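Local coordinates for spore germination protein B3 (Bacillus subtilis subsp. subtilis, PDB 3N54) that takes part, as a lipoprotein component of a spore germinant receptor, in the response to the germinative mixture of L-asparagine, glucose, fructose and potassium ions, at residues H93-D97 with D98-R102; G39-E42 with F43-V46; I75-G78 with E79-R83. All blocks are in the same frame, centred on the assembly; numbering follows the deposited sequence.

Contact 1 (H93-D97 with D98-R102); sequences HFIRD and DELRR. With SO4 (sulfate ion), chain D.
R96 and D97 turn the backbone back on E99 and L100 through two overlapping i to i+3 hydrogen bonds: E99 N reaches R96 O over 3.0 Å, and L100 N reaches D97 O over 3.1 Å. The chain makes a short 3-10 turn just after helix 87-94, whose helical geometry stops before I95. The E99 side chain, extended beyond CG, folds back over the start of this turn. E99 OE1 accepts R96 N over 2.8 Å from above the carboxylate plane, in a bond of 163°. The R96 side chain passes the same OE1 with its CB, CG and CD before it turns to D98. It bends at chi3 (48°) and lies alongside D98, gripping the carboxylate side-on. R96 NE goes to D98 OD1 (3.0 Å) and R96 NH1 to D98 OD2 (2.6 Å), each oxygen met on its syn side; the two planes are 48° apart, leaving both bonds tilted and bent. On the apolar side I95 CG2 sits against L100 CG at 3.5 Å, the two side chains at about a right angle. Farther on, R102 holds a sulfate, probably from the crystallisation liquor, at its guanidinium edge, NE to O3 at 2.7 Å and NH2 to O4 at 2.6 Å. The E99-to-R96 bond corresponds to one half of a capping box, here at the head of a 3-10 turn that leads from helix 87-94 toward strand 105-109.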
loop_
_atom_site.group_PDB
_atom_site.type_symbol
_atom_site.label_atom_id
_atom_site.label_comp_id
_atom_site.label_asym_id
_atom_site.label_seq_id
_atom_site.Cartn_x
_atom_site.Cartn_y
_atom_site.Cartn_z
ATOM N N HIS A 93 -15.474 10.314 2.273
ATOM C CA HIS A 93 -16.912 10.106 2.271
ATOM C C HIS A 93 -17.398 9.352 3.499
ATOM O O HIS A 93 -18.385 9.730 4.107
ATOM C CB HIS A 93 -17.367 9.339 1.024
ATOM C CG HIS A 93 -18.857 9.281 0.899
ATOM N ND1 HIS A 93 -19.565 10.133 0.079
ATOM C CD2 HIS A 93 -19.777 8.538 1.560
ATOM C CE1 HIS A 93 -20.856 9.889 0.213
ATOM N NE2 HIS A 93 -21.013 8.933 1.112
ATOM N N PHE A 94 -16.686 8.297 3.876
ATOM C CA PHE A 94 -17.175 7.399 4.928
ATOM C C PHE A 94 -16.638 7.624 6.321
ATOM O O PHE A 94 -17.253 7.168 7.278
ATOM C CB PHE A 94 -16.890 5.953 4.528
ATOM C CG PHE A 94 -17.760 5.467 3.413
ATOM C CD1 PHE A 94 -19.092 5.175 3.647
ATOM C CD2 PHE A 94 -17.256 5.295 2.141
ATOM C CE1 PHE A 94 -19.907 4.721 2.622
ATOM C CE2 PHE A 94 -18.072 4.840 1.112
ATOM C CZ PHE A 94 -19.396 4.556 1.361
ATOM N N ILE A 95 -15.510 8.316 6.447
ATOM C CA ILE A 95 -14.871 8.480 7.741
ATOM C C ILE A 95 -14.799 9.951 8.131
ATOM O O ILE A 95 -14.301 10.782 7.372
ATOM C CB ILE A 95 -13.447 7.878 7.725
ATOM C CG1 ILE A 95 -13.490 6.439 7.216
ATOM C CG2 ILE A 95 -12.829 7.917 9.106
ATOM C CD1 ILE A 95 -12.126 5.796 7.115
ATOM N N ARG A 96 -15.314 10.264 9.315
ATOM C CA ARG A 96 -15.248 11.615 9.850
ATOM C C ARG A 96 -13.807 11.911 10.208
ATOM O O ARG A 96 -13.082 11.013 10.632
ATOM C CB ARG A 96 -16.099 11.749 11.105
ATOM C CG ARG A 96 -17.599 11.502 10.926
ATOM C CD ARG A 96 -18.235 11.202 12.286
ATOM N NE ARG A 96 -17.822 12.185 13.282
ATOM C CZ ARG A 96 -18.304 13.425 13.374
ATOM N NH1 ARG A 96 -17.851 14.242 14.327
ATOM N NH2 ARG A 96 -19.242 13.864 12.532
ATOM N N ASP A 97 -13.387 13.160 10.035
ATOM C CA ASP A 97 -12.017 13.551 10.370
ATOM C C ASP A 97 -11.649 13.197 11.812
ATOM O O ASP A 97 -10.519 12.771 12.073
ATOM C CB ASP A 97 -11.787 15.050 10.135
ATOM C CG ASP A 97 -11.537 15.392 8.664
ATOM O OD1 ASP A 97 -10.897 16.434 8.414
ATOM O OD2 ASP A 97 -11.960 14.630 7.761
ATOM N N ASP A 98 -12.595 13.340 12.740
ATOM C CA ASP A 98 -12.287 13.052 14.146
ATOM C C ASP A 98 -12.271 11.559 14.504
ATOM O O ASP A 98 -12.017 11.217 15.645
ATOM C CB ASP A 98 -13.180 13.866 15.115
ATOM C CG ASP A 98 -14.664 13.533 15.012
ATOM O OD1 ASP A 98 -15.041 12.463 14.492
ATOM O OD2 ASP A 98 -15.476 14.366 15.483
ATOM N N GLU A 99 -12.531 10.677 13.538
ATOM C CA GLU A 99 -12.324 9.237 13.739
ATOM C C GLU A 99 -10.871 8.858 13.417
ATOM O O GLU A 99 -10.428 7.749 13.731
ATOM C CB GLU A 99 -13.249 8.397 12.856
ATOM C CG GLU A 99 -14.739 8.643 13.043
ATOM C CD GLU A 99 -15.596 7.852 12.050
ATOM O OE1 GLU A 99 -16.333 8.481 11.242
ATOM O OE2 GLU A 99 -15.521 6.594 12.060
ATOM N N LEU A 100 -10.138 9.769 12.780
ATOM C CA LEU A 100 -8.780 9.474 12.336
ATOM C C LEU A 100 -7.733 10.364 12.964
ATOM O O LEU A 100 -8.011 11.481 13.381
ATOM C CB LEU A 100 -8.678 9.609 10.817
ATOM C CG LEU A 100 -9.486 8.608 10.000
ATOM C CD1 LEU A 100 -9.503 9.006 8.527
ATOM C CD2 LEU A 100 -8.944 7.201 10.178
ATOM N N ARG A 101 -6.522 9.828 13.023
ATOM C CA ARG A 101 -5.344 10.537 13.480
ATOM C C ARG A 101 -4.282 10.417 12.408
ATOM O O ARG A 101 -4.324 9.504 11.576
ATOM C CB ARG A 101 -4.805 9.924 14.763
ATOM C CG ARG A 101 -5.709 10.106 15.950
ATOM C CD ARG A 101 -5.043 9.618 17.223
ATOM N NE ARG A 101 -5.777 10.056 18.408
ATOM C CZ ARG A 101 -5.696 11.275 18.948
ATOM N NH1 ARG A 101 -6.409 11.560 20.033
ATOM N NH2 ARG A 101 -4.914 12.217 18.414
ATOM N N ARG A 102 -3.322 11.336 12.445
ATOM C CA ARG A 102 -2.176 11.291 11.552
ATOM C C ARG A 102 -1.533 9.903 11.579
ATOM O O ARG A 102 -1.129 9.397 10.547
ATOM C CB ARG A 102 -1.146 12.351 11.969
ATOM C CG ARG A 102 0.134 12.367 11.141
ATOM C CD ARG A 102 1.158 13.308 11.760
ATOM N NE ARG A 102 0.717 14.707 11.750
ATOM C CZ ARG A 102 0.871 15.551 10.728
ATOM N NH1 ARG A 102 1.451 15.158 9.595
ATOM N NH2 ARG A 102 0.442 16.805 10.838
HETATM S S SO4 D . -1.429 16.804 13.914
HETATM O O1 SO4 D . -0.840 17.137 15.212
HETATM O O2 SO4 D . -2.879 16.971 14.011
HETATM O O3 SO4 D . -1.156 15.407 13.575
HETATM O O4 SO4 D . -0.872 17.651 12.854
#

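Contact 2 (G39-E42 with F43-V46); sequences GKPE and FVNV
F43 comes first, folding its ring back toward P41. CG stands between the backbone N and the carbonyl carbon (chi1 72°), and this rotation carries F43 CE2 to 4.0 Å from P41 CB; the proline carbon meets the ring obliquely. V44 follows with both backbone and side chain. V44 N donates to P41 O over 3.4 Å, a weak bond, while V44 CB lies against the same oxygen at 3.4 Å. V44 CG2, anti to the carbonyl carbon, approaches P41 CB at 4.2 Å, so the proline ring has F43 and V44 as apolar neighbours. N45 then adds the second bond of the turn: its N donates to E42 O over 3.0 Å, the sounder of the two bonds. N45 CB rests on E42 O at 3.6 Å. N45 is also tied to L29 through the backbone, and E42 touches Q31, which places the turn beside the end of strand 21-28 as the chain enters strand 46-55. Two successive i to i+3 bonds thus make one turn of 3-10 character. The backbone supplies the definite polar bonds, one of them weak, and the proline, phenylalanine and valine side chains add loose apolar contacts, which is consistent with a turn held mainly by its backbone on an exposed surface.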
loop_
_atom_site.group_PDB
_atom_site.type_symbol
_atom_site.label_atom_id
_atom_site.label_comp_id
_atom_site.label_asym_id
_atom_site.label_seq_id
_atom_site.Cartn_x
_atom_site.Cartn_y
_atom_site.Cartn_z
ATOM N N GLY A 39 -54.643 13.325 5.880
ATOM C CA GLY A 39 -54.602 12.644 7.179
ATOM C C GLY A 39 -53.736 11.392 7.202
ATOM O O GLY A 39 -53.753 10.643 8.182
ATOM N N LYS A 40 -52.975 11.170 6.130
ATOM C CA LYS A 40 -52.113 9.992 6.002
ATOM C C LYS A 40 -50.666 10.368 6.318
ATOM O O LYS A 40 -50.265 11.510 6.100
ATOM C CB LYS A 40 -52.239 9.406 4.591
ATOM C CG LYS A 40 -53.670 8.983 4.252
ATOM C CD LYS A 40 -53.871 8.675 2.780
ATOM C CE LYS A 40 -55.344 8.397 2.495
ATOM N NZ LYS A 40 -55.625 8.192 1.049
ATOM N N PRO A 41 -49.875 9.406 6.831
ATOM C CA PRO A 41 -48.491 9.672 7.218
ATOM C C PRO A 41 -47.561 9.802 6.006
ATOM O O PRO A 41 -46.976 8.817 5.555
ATOM C CB PRO A 41 -48.132 8.450 8.068
ATOM C CG PRO A 41 -48.960 7.358 7.506
ATOM C CD PRO A 41 -50.242 7.994 7.051
ATOM N N GLU A 42 -47.413 11.027 5.512
ATOM C CA GLU A 42 -46.652 11.286 4.286
ATOM C C GLU A 42 -45.155 10.985 4.423
ATOM O O GLU A 42 -44.545 10.470 3.485
ATOM C CB GLU A 42 -46.842 12.741 3.838
ATOM C CG GLU A 42 -46.953 12.916 2.328
ATOM C CD GLU A 42 -48.361 12.654 1.812
ATOM O OE1 GLU A 42 -48.777 13.341 0.850
ATOM O OE2 GLU A 42 -49.060 11.781 2.375
ATOM N N PHE A 43 -44.580 11.290 5.589
ATOM C CA PHE A 43 -43.139 11.103 5.840
ATOM C C PHE A 43 -42.651 9.671 5.622
ATOM O O PHE A 43 -41.451 9.430 5.486
ATOM C CB PHE A 43 -42.779 11.521 7.277
ATOM C CG PHE A 43 -43.285 10.570 8.333
ATOM C CD1 PHE A 43 -42.572 9.415 8.650
ATOM C CD2 PHE A 43 -44.473 10.823 9.004
ATOM C CE1 PHE A 43 -43.035 8.529 9.616
ATOM C CE2 PHE A 43 -44.943 9.944 9.976
ATOM C CZ PHE A 43 -44.221 8.795 10.284
ATOM N N VAL A 44 -43.582 8.726 5.639
ATOM C CA VAL A 44 -43.279 7.313 5.451
ATOM C C VAL A 44 -42.790 6.997 4.042
ATOM O O VAL A 44 -42.055 6.030 3.843
ATOM C CB VAL A 44 -44.531 6.452 5.775
ATOM C CG1 VAL A 44 -44.479 5.105 5.065
ATOM C CG2 VAL A 44 -44.672 6.290 7.286
ATOM N N ASN A 45 -43.189 7.807 3.067
ATOM C CA ASN A 45 -42.786 7.571 1.689
ATOM C C ASN A 45 -41.343 7.995 1.455
ATOM O O ASN A 45 -40.930 9.080 1.858
ATOM C CB ASN A 45 -43.720 8.292 0.728
ATOM C CG ASN A 45 -45.137 7.776 0.812
ATOM O OD1 ASN A 45 -46.044 8.492 1.229
ATOM N ND2 ASN A 45 -45.329 6.516 0.445
ATOM N N VAL A 46 -40.584 7.118 0.811
ATOM C CA VAL A 46 -39.186 7.365 0.540
ATOM C C VAL A 46 -38.922 7.217 -0.943
ATOM O O VAL A 46 -39.693 6.580 -1.656
ATOM C CB VAL A 46 -38.280 6.378 1.313
ATOM C CG1 VAL A 46 -38.543 6.473 2.806
ATOM C CG2 VAL A 46 -38.487 4.952 0.826
#

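Contact 3 (I75-G78 with E79-R83); sequences ILLG and EKLMR. With SO4 (sulfate ion), chain H.
E79 OE2, in the first turn of the helix that starts right after G78, is gripped by two nitrogens of R83, one turn farther on. R83 NE donates over 2.9 Å to the anti lone pair of E79 OE2, and R83 NH1 reaches that oxygen over 3.0 Å. Both bonds lie in the guanidinium plane, so the salt bridge holds that group side-on and flat. E79 OE1 in turn accepts G111 N, and the carboxylate is therefore fixed at both oxygens. R83 turns another part of its edge to a sulfate, with NH2 to O4 at 2.9 Å and NH1 to O2 at 3.2 Å; the ion probably comes from the crystallisation liquor, and its charge together with that of E79 would help offset the arginine's. Behind this pair, G78 occupies the N-cap position. G78 O accepts M82 N over 3.1 Å in the first i to i+4 bond of the helix. M82 then swings its side chain back onto the strand. M82 CG lies against L77 CB at 3.6 Å, and a bend at chi3 (-67°) brings CE to 3.5 Å from L77 O. The L77 and M82 chains cross obliquely, while L81 reaches the L77 methyl CD2 more loosely through its own CD2. The axes of strand 75-77 and helix 79-83 are inclined at 78° and approach to 8.7 Å, with L77 and M82 packed in the angle between them. On the strand side, L77 is hydrogen-bonded through its backbone to M107 and A109 of strand 105-109. Helix 87-94 packs on the corner through V87, touching L77 and M82, and V90, touching L81; strand 191-196 meets E79, M82 and R83 through L192 and F195. The corner opens the beta-alpha-beta crossover that joins the parallel strands 74-77 and 105-109.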
loop_
_atom_site.group_PDB
_atom_site.type_symbol
_atom_site.label_atom_id
_atom_site.label_comp_id
_atom_site.label_asym_id
_atom_site.label_seq_id
_atom_site.Cartn_x
_atom_site.Cartn_y
_atom_site.Cartn_z
ATOM N N ILE A 75 -7.188 1.159 9.214
ATOM C CA ILE A 75 -8.199 1.066 8.176
ATOM C C ILE A 75 -7.680 0.099 7.115
ATOM O O ILE A 75 -6.595 0.316 6.565
ATOM C CB ILE A 75 -8.456 2.412 7.481
ATOM C CG1 ILE A 75 -8.799 3.518 8.491
ATOM C CG2 ILE A 75 -9.564 2.266 6.462
ATOM C CD1 ILE A 75 -10.079 3.299 9.190
ATOM N N LEU A 76 -8.451 -0.948 6.829
ATOM C CA LEU A 76 -8.094 -1.947 5.831
ATOM C C LEU A 76 -9.050 -1.857 4.652
ATOM O O LEU A 76 -10.263 -1.979 4.826
ATOM C CB LEU A 76 -8.149 -3.343 6.446
ATOM C CG LEU A 76 -7.705 -4.525 5.584
ATOM C CD1 LEU A 76 -6.228 -4.398 5.202
ATOM C CD2 LEU A 76 -7.961 -5.817 6.325
ATOM N N LEU A 77 -8.508 -1.648 3.456
ATOM C CA LEU A 77 -9.319 -1.472 2.256
ATOM C C LEU A 77 -9.330 -2.733 1.408
ATOM O O LEU A 77 -8.282 -3.312 1.130
ATOM C CB LEU A 77 -8.793 -0.296 1.421
ATOM C CG LEU A 77 -8.689 1.073 2.099
ATOM C CD1 LEU A 77 -8.094 2.095 1.138
ATOM C CD2 LEU A 77 -10.046 1.563 2.609
ATOM N N GLY A 78 -10.527 -3.155 1.007
ATOM C CA GLY A 78 -10.702 -4.328 0.166
ATOM C C GLY A 78 -10.289 -4.065 -1.267
ATOM O O GLY A 78 -10.333 -2.927 -1.743
ATOM N N GLU A 79 -9.914 -5.135 -1.957
ATOM C CA GLU A 79 -9.339 -5.039 -3.296
ATOM C C GLU A 79 -10.289 -4.426 -4.311
ATOM O O GLU A 79 -9.914 -3.511 -5.038
ATOM C CB GLU A 79 -8.886 -6.422 -3.779
ATOM C CG GLU A 79 -8.291 -6.417 -5.180
ATOM C CD GLU A 79 -7.699 -7.754 -5.589
ATOM O OE1 GLU A 79 -7.633 -8.672 -4.747
ATOM O OE2 GLU A 79 -7.298 -7.880 -6.766
ATOM N N LYS A 80 -11.512 -4.932 -4.367
ATOM C CA LYS A 80 -12.479 -4.431 -5.336
ATOM C C LYS A 80 -12.744 -2.931 -5.129
ATOM O O LYS A 80 -12.862 -2.175 -6.093
ATOM C CB LYS A 80 -13.776 -5.239 -5.268
ATOM C CG LYS A 80 -14.812 -4.777 -6.270
ATOM C CD LYS A 80 -16.007 -5.696 -6.313
ATOM C CE LYS A 80 -17.069 -5.131 -7.242
ATOM N NZ LYS A 80 -18.082 -6.150 -7.610
ATOM N N LEU A 81 -12.810 -2.499 -3.876
ATOM C CA LEU A 81 -13.010 -1.085 -3.580
ATOM C C LEU A 81 -11.846 -0.235 -4.087
ATOM O O LEU A 81 -12.065 0.773 -4.761
ATOM C CB LEU A 81 -13.234 -0.871 -2.084
ATOM C CG LEU A 81 -13.402 0.597 -1.661
ATOM C CD1 LEU A 81 -14.474 0.748 -0.603
ATOM C CD2 LEU A 81 -12.072 1.176 -1.192
ATOM N N MET A 82 -10.619 -0.643 -3.777
ATOM C CA MET A 82 -9.433 0.102 -4.202
ATOM C C MET A 82 -9.280 0.144 -5.726
ATOM O O MET A 82 -8.775 1.127 -6.274
ATOM C CB MET A 82 -8.161 -0.501 -3.592
ATOM C CG MET A 82 -8.048 -0.362 -2.094
ATOM S SD MET A 82 -6.447 -0.920 -1.479
ATOM C CE MET A 82 -6.555 -2.674 -1.832
ATOM N N ARG A 83 -9.678 -0.935 -6.401
ATOM C CA ARG A 83 -9.572 -1.001 -7.857
ATOM C C ARG A 83 -10.609 -0.115 -8.548
ATOM O O ARG A 83 -10.342 0.415 -9.621
ATOM C CB ARG A 83 -9.699 -2.449 -8.375
ATOM C CG ARG A 83 -8.466 -3.318 -8.140
ATOM C CD ARG A 83 -8.620 -4.690 -8.794
ATOM N NE ARG A 83 -7.519 -5.607 -8.494
ATOM C CZ ARG A 83 -6.362 -5.660 -9.150
ATOM N NH1 ARG A 83 -5.446 -6.544 -8.782
ATOM N NH2 ARG A 83 -6.104 -4.844 -10.163
HETATM S S SO4 H . -3.380 -7.117 -11.772
HETATM O O1 SO4 H . -4.461 -7.968 -12.279
HETATM O O2 SO4 H . -2.941 -7.571 -10.442
HETATM O O3 SO4 H . -2.210 -7.188 -12.648
HETATM O O4 SO4 H . -3.818 -5.724 -11.734
#

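From the N terminus the chain first makes contact 2, in the loop between strands 21-28 and 46-55 of the three-stranded antiparallel sheet. Contact 3 follows, turning strand 74-77 into helix 79-84, and contact 1 then leads from the end of helix 87-94 toward strand 105-109. The three lie in series; none nests in or crosses another, and each closes a short local turn. Contacts 1 and 3 mark the two ends of one crossover in the five-stranded mixed sheet and touch where I75 meets I95 and L100, with I75 CD1 3.8 Å from I95 CD1. Contact 2 stands apart, its nearest atoms about 17 Å from contact 1 and about 24 Å from contact 3.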